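Local coordinates for putative uncharacterized protein Ta1305 (PDB 4RKS) that phosphorylates (R)-mevalonate with ATP to give mevalonate 3-phosphate, a step of the alternative mevalonate route to isoprenoids in extreme acidophiles, at residues 228-231 with 232-235; 249-252 with 253-257. All coordinates share one frame; numbering follows the deposited sequence.

Interaction 1: 228-231 with 232-235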
ATOM      1  N   ASP A 228      -6.871  16.296  -0.635  1.00 26.17           N
ATOM      2  CA  ASP A 228      -8.299  16.032  -0.479  1.00 26.03           C
ATOM      3  C   ASP A 228      -9.033  16.355  -1.776  1.00 25.70           C
ATOM      4  O   ASP A 228      -9.932  15.625  -2.189  1.00 26.00           O
ATOM      5  CB  ASP A 228      -8.886  16.839   0.691  1.00 25.98           C
ATOM      6  CG  ASP A 228     -10.252  16.330   1.126  1.00 34.79           C
ATOM      7  OD1 ASP A 228     -10.316  15.280   1.813  1.00 31.80           O
ATOM      8  OD2 ASP A 228     -11.261  16.982   0.782  1.00 38.17           O
ATOM      9  N   GLU A 229      -8.636  17.440  -2.430  1.00 26.17           N
ATOM     10  CA  GLU A 229      -9.245  17.814  -3.713  1.00 25.63           C
ATOM     11  C   GLU A 229      -9.039  16.761  -4.792  1.00 22.92           C
ATOM     12  O   GLU A 229      -9.956  16.460  -5.553  1.00 22.07           O
ATOM     13  CB  GLU A 229      -8.686  19.156  -4.209  1.00 23.01           C
ATOM     14  CG  GLU A 229      -9.120  20.334  -3.334  1.00 50.55           C
ATOM     15  CD  GLU A 229      -8.360  21.612  -3.632  1.00 56.22           C
ATOM     16  OE1 GLU A 229      -7.672  21.675  -4.673  1.00 57.20           O
ATOM     17  OE2 GLU A 229      -8.447  22.552  -2.815  1.00 61.95           O
ATOM     18  N   HIS A 230      -7.823  16.231  -4.876  1.00 21.93           N
ATOM     19  CA  HIS A 230      -7.520  15.219  -5.874  1.00 21.95           C
ATOM     20  C   HIS A 230      -8.341  13.961  -5.644  1.00 22.46           C
ATOM     21  O   HIS A 230      -8.813  13.348  -6.595  1.00 24.60           O
ATOM     22  CB  HIS A 230      -6.027  14.893  -5.866  1.00 25.98           C
ATOM     23  CG  HIS A 230      -5.178  15.954  -6.494  1.00 31.99           C
ATOM     24  ND1 HIS A 230      -3.800  15.906  -6.489  1.00 37.71           N
ATOM     25  CD2 HIS A 230      -5.513  17.096  -7.140  1.00 36.27           C
ATOM     26  CE1 HIS A 230      -3.322  16.971  -7.111  1.00 45.41           C
ATOM     27  NE2 HIS A 230      -4.342  17.711  -7.513  1.00 43.35           N
ATOM     28  N   ALA A 231      -8.517  13.573  -4.379  1.00 24.06           N
ATOM     29  CA  ALA A 231      -9.335  12.397  -4.079  1.00 26.91           C
ATOM     30  C   ALA A 231     -10.791  12.596  -4.536  1.00 31.82           C
ATOM     31  O   ALA A 231     -11.405  11.668  -5.068  1.00 30.86           O
ATOM     32  CB  ALA A 231      -9.278  12.059  -2.591  1.00 20.42           C
ATOM     33  N   HIS A 232     -11.339  13.799  -4.349  1.00 26.04           N
ATOM     34  CA  HIS A 232     -12.677  14.082  -4.871  1.00 23.90           C
ATOM     35  C   HIS A 232     -12.691  13.980  -6.397  1.00 22.80           C
ATOM     36  O   HIS A 232     -13.636  13.457  -6.976  1.00 24.38           O
ATOM     37  CB  HIS A 232     -13.175  15.465  -4.420  1.00 21.54           C
ATOM     38  CG  HIS A 232     -13.831  15.459  -3.072  1.00 34.16           C
ATOM     39  ND1 HIS A 232     -13.352  16.184  -1.999  1.00 43.02           N
ATOM     40  CD2 HIS A 232     -14.927  14.801  -2.618  1.00 36.70           C
ATOM     41  CE1 HIS A 232     -14.129  15.981  -0.948  1.00 39.57           C
ATOM     42  NE2 HIS A 232     -15.093  15.148  -1.297  1.00 37.12           N
ATOM     43  N   MET A 233     -11.627  14.451  -7.044  1.00 23.63           N
ATOM     44  CA  MET A 233     -11.540  14.345  -8.487  1.00 26.58           C
ATOM     45  C   MET A 233     -11.488  12.887  -8.921  1.00 25.43           C
ATOM     46  O   MET A 233     -12.050  12.525  -9.944  1.00 27.96           O
ATOM     47  CB  MET A 233     -10.332  15.122  -9.008  1.00 30.54           C
ATOM     48  CG  MET A 233     -10.453  16.623  -8.780  1.00 26.29           C
ATOM     49  SD  MET A 233      -8.987  17.556  -9.270  1.00 40.73           S
ATOM     50  CE  MET A 233      -8.927  17.197 -11.023  1.00 45.74           C
ATOM     51  N   ILE A 234     -10.847  12.040  -8.125  1.00 21.66           N
ATOM     52  CA  ILE A 234     -10.795  10.613  -8.444  1.00 20.53           C
ATOM     53  C   ILE A 234     -12.170   9.959  -8.272  1.00 20.35           C
ATOM     54  O   ILE A 234     -12.593   9.188  -9.130  1.00 23.73           O
ATOM     55  CB  ILE A 234      -9.737   9.898  -7.594  1.00 22.87           C
ATOM     56  CG1 ILE A 234      -8.346  10.319  -8.082  1.00 26.20           C
ATOM     57  CG2 ILE A 234      -9.894   8.361  -7.668  1.00 23.35           C
ATOM     58  CD1 ILE A 234      -7.237   9.883  -7.193  1.00 34.58           C
ATOM     59  N   LYS A 235     -12.882  10.303  -7.195  1.00 20.28           N
ATOM     60  CA  LYS A 235     -14.221   9.751  -6.972  1.00 28.69           C
ATOM     61  C   LYS A 235     -15.154  10.112  -8.134  1.00 29.13           C
ATOM     62  O   LYS A 235     -15.994   9.310  -8.531  1.00 26.86           O
ATOM     63  CB  LYS A 235     -14.809  10.234  -5.637  1.00 29.18           C
ATOM     64  CG  LYS A 235     -16.026   9.406  -5.158  1.00 30.92           C
ATOM     65  CD  LYS A 235     -16.380   9.650  -3.678  1.00 29.37           C
ATOM     66  CE  LYS A 235     -17.653   8.883  -3.293  1.00 29.98           C
ATOM     67  NZ  LYS A 235     -17.935   8.932  -1.835  1.00 32.35           N
TER
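D228 and H232 meet one helical turn apart: carboxylate oxygen OD2 of D228 lies 3.5 Å from CE1 of the H232 imidazole, and the two planes stand 81° apart, so the carboxylate is turned nearly at right angles to the ring. With CG of D228 anti to its backbone N (chi1 -165°), the group swings beside its own carbonyl and comes closer to H232. OD1, the other oxygen, has its hydrogen bond outside this turn, with T52 OG1.

The side chains of H230 and M233 extend alongside each other in the same direction, and SD of M233 comes 4.1 Å from CD2 of H230. This sulfur-aromatic approach is oblique, 71° off the ring normal. The polar end of H230 is engaged elsewhere, its ND1 hydrogen-bonding D253.

All of this sits on helix 220-238 in the C-terminal domain of this GHMP-family kinase, where A231 and I234 face strand 169-174.

Regular i to i+4 backbone bonds run through the turn, from H232 N to D228 O (3.2 Å) through to K235 N to A231 O (2.9 Å). CG1 of I234 rests against the carbonyl oxygen of H230, 3.4 Å away.

Interaction 2: 249-252 with 253-257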
ATOM      1  N   LEU A 249      -3.943  12.054 -13.199  1.00 24.18           N
ATOM      2  CA  LEU A 249      -3.945  12.839 -11.969  1.00 22.59           C
ATOM      3  C   LEU A 249      -2.915  12.311 -10.958  1.00 23.07           C
ATOM      4  O   LEU A 249      -2.255  13.098 -10.281  1.00 23.17           O
ATOM      5  CB  LEU A 249      -5.345  12.854 -11.353  1.00 22.27           C
ATOM      6  CG  LEU A 249      -5.629  13.690 -10.100  1.00 29.23           C
ATOM      7  CD1 LEU A 249      -7.094  14.027 -10.023  1.00 31.35           C
ATOM      8  CD2 LEU A 249      -5.260  12.915  -8.841  1.00 43.41           C
ATOM      9  N   ALA A 250      -2.789  10.992 -10.862  1.00 21.69           N
ATOM     10  CA  ALA A 250      -1.787  10.373 -10.010  1.00 26.27           C
ATOM     11  C   ALA A 250      -0.384  10.863 -10.372  1.00 27.46           C
ATOM     12  O   ALA A 250       0.434  11.090  -9.487  1.00 23.19           O
ATOM     13  CB  ALA A 250      -1.857   8.868 -10.112  1.00 22.49           C
ATOM     14  N   GLN A 251      -0.112  11.027 -11.666  1.00 24.26           N
ATOM     15  CA  GLN A 251       1.185  11.542 -12.104  1.00 23.02           C
ATOM     16  C   GLN A 251       1.366  13.005 -11.686  1.00 23.59           C
ATOM     17  O   GLN A 251       2.451  13.397 -11.265  1.00 29.83           O
ATOM     18  CB  GLN A 251       1.359  11.407 -13.628  1.00 27.94           C
ATOM     19  CG  GLN A 251       2.643  12.067 -14.138  1.00 24.24           C
ATOM     20  CD  GLN A 251       2.948  11.757 -15.598  1.00 28.91           C
ATOM     21  OE1 GLN A 251       2.836  10.615 -16.045  1.00 24.34           O
ATOM     22  NE2 GLN A 251       3.354  12.778 -16.338  1.00 26.99           N
ATOM     23  N   GLU A 252       0.312  13.806 -11.792  1.00 30.73           N
ATOM     24  CA  GLU A 252       0.381  15.202 -11.347  1.00 33.28           C
ATOM     25  C   GLU A 252       0.564  15.284  -9.833  1.00 36.15           C
ATOM     26  O   GLU A 252       1.336  16.102  -9.344  1.00 24.39           O
ATOM     27  CB  GLU A 252      -0.867  15.977 -11.762  1.00 33.70           C
ATOM     28  CG  GLU A 252      -1.038  16.073 -13.265  1.00 56.07           C
ATOM     29  CD  GLU A 252      -2.173  16.995 -13.668  1.00 74.88           C
ATOM     30  OE1 GLU A 252      -2.183  18.160 -13.214  1.00 80.33           O
ATOM     31  OE2 GLU A 252      -3.054  16.552 -14.441  1.00 81.65           O
ATOM     32  N   ASP A 253      -0.145  14.426  -9.103  1.00 23.18           N
ATOM     33  CA  ASP A 253       0.030  14.327  -7.656  1.00 25.70           C
ATOM     34  C   ASP A 253       1.457  13.924  -7.303  1.00 25.75           C
ATOM     35  O   ASP A 253       2.058  14.489  -6.395  1.00 26.96           O
ATOM     36  CB  ASP A 253      -0.952  13.325  -7.050  1.00 27.08           C
ATOM     37  CG  ASP A 253      -1.102  13.496  -5.540  1.00 30.50           C
ATOM     38  OD1 ASP A 253      -1.839  14.419  -5.133  1.00 32.00           O
ATOM     39  OD2 ASP A 253      -0.482  12.721  -4.771  1.00 28.11           O
ATOM     40  N   THR A 254       1.986  12.943  -8.030  1.00 25.94           N
ATOM     41  CA  THR A 254       3.358  12.467  -7.844  1.00 25.31           C
ATOM     42  C   THR A 254       4.357  13.620  -7.989  1.00 28.55           C
ATOM     43  O   THR A 254       5.280  13.759  -7.188  1.00 28.60           O
ATOM     44  CB  THR A 254       3.710  11.341  -8.856  1.00 25.13           C
ATOM     45  OG1 THR A 254       3.045  10.129  -8.486  1.00 29.91           O
ATOM     46  CG2 THR A 254       5.201  11.081  -8.898  1.00 29.97           C
ATOM     47  N   GLU A 255       4.166  14.452  -9.002  1.00 25.87           N
ATOM     48  CA  GLU A 255       5.100  15.546  -9.263  1.00 25.29           C
ATOM     49  C   GLU A 255       5.043  16.643  -8.180  1.00 31.26           C
ATOM     50  O   GLU A 255       6.077  17.152  -7.746  1.00 34.85           O
ATOM     51  CB  GLU A 255       4.839  16.116 -10.667  1.00 25.83           C
ATOM     52  CG  GLU A 255       5.141  15.060 -11.758  1.00 41.26           C
ATOM     53  CD  GLU A 255       4.733  15.457 -13.180  1.00 47.74           C
ATOM     54  OE1 GLU A 255       3.796  16.265 -13.356  1.00 46.89           O
ATOM     55  OE2 GLU A 255       5.349  14.930 -14.133  1.00 52.21           O
ATOM     56  N   GLU A 256       3.842  17.003  -7.746  1.00 28.76           N
ATOM     57  CA  GLU A 256       3.674  17.938  -6.625  1.00 28.35           C
ATOM     58  C   GLU A 256       4.306  17.410  -5.330  1.00 30.92           C
ATOM     59  O   GLU A 256       5.028  18.118  -4.629  1.00 30.43           O
ATOM     60  CB  GLU A 256       2.191  18.211  -6.396  1.00 28.08           C
ATOM     61  CG  GLU A 256       1.886  18.988  -5.122  1.00 47.15           C
ATOM     62  CD  GLU A 256       0.397  19.182  -4.909  1.00 60.03           C
ATOM     63  OE1 GLU A 256      -0.371  19.041  -5.885  1.00 69.68           O
ATOM     64  OE2 GLU A 256      -0.008  19.472  -3.769  1.00 62.96           O
ATOM     65  N   TYR A 257       4.012  16.153  -5.017  1.00 29.78           N
ATOM     66  CA  TYR A 257       4.514  15.503  -3.813  1.00 30.37           C
ATOM     67  C   TYR A 257       6.033  15.489  -3.772  1.00 31.28           C
ATOM     68  O   TYR A 257       6.644  15.837  -2.760  1.00 30.70           O
ATOM     69  CB  TYR A 257       3.955  14.084  -3.761  1.00 30.22           C
ATOM     70  CG  TYR A 257       4.277  13.224  -2.567  1.00 26.60           C
ATOM     71  CD1 TYR A 257       3.640  13.420  -1.339  1.00 23.78           C
ATOM     72  CD2 TYR A 257       5.143  12.155  -2.691  1.00 26.74           C
ATOM     73  CE1 TYR A 257       3.892  12.593  -0.267  1.00 23.12           C
ATOM     74  CE2 TYR A 257       5.403  11.321  -1.626  1.00 31.30           C
ATOM     75  CZ  TYR A 257       4.780  11.541  -0.420  1.00 32.29           C
ATOM     76  OH  TYR A 257       5.052  10.689   0.619  1.00 28.38           O
TER
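D253 N bonds to L249 O at 2.8 Å, opening a run of i to i+4 bonds that continues from T254 to A250, E255 to Q251 and E256 to E252. The turn belongs to helix 243-262 of the C-terminal domain in this GHMP kinase, and it carries Y257 to the mevalonate pocket.

The T254 hydroxyl folds back onto the same helix. Its OG1, anti to the carbonyl carbon (chi1 -73°), hydrogen-bonds A250 O at 3.0 Å, while T254 N reaches that oxygen from the opposite face of the carbonyl plane at 2.8 Å. Two donors of one residue therefore grip a single carbonyl. A valine here would probably leave A250 O with only the hydrogen bond from the backbone N-H of this residue and take away the weak bond that OG1 makes to V293 N.

Q251 and E255 meet at an angle, amide and carboxylate planes 61° apart. NE2 of Q251 stays 3.7 Å from OE2 of E255, a contact without hydrogen-bond geometry, whereas OE1 of Q251 takes its hydrogen bond from the backbone N of Y291. The aliphatic part of E255 lies along the preceding turn, its CG 3.2 Å from Q251 O.

How the interactions relate
Helices 220-238 and 243-262 follow each other in the chain, and interactions 1 and 2 lie on them with centres about 12 Å apart. They touch directly: H230 ND1 is 2.8 Å from D253 OD1, a probable hydrogen bond, while L249 packs between the helices, its CD1 3.6 Å from M233 CB and its CD2 3.7 Å from H230 CB. D253 also pairs with R223 and takes the amide of L37, a residue of the mevalonate pocket. Interaction 2 is the nearer to the substrate: Y257 touches mevalonate and D253 comes within about 7 Å of it, whereas I234 of interaction 1 stays about 11 Å away (side chain to ligand).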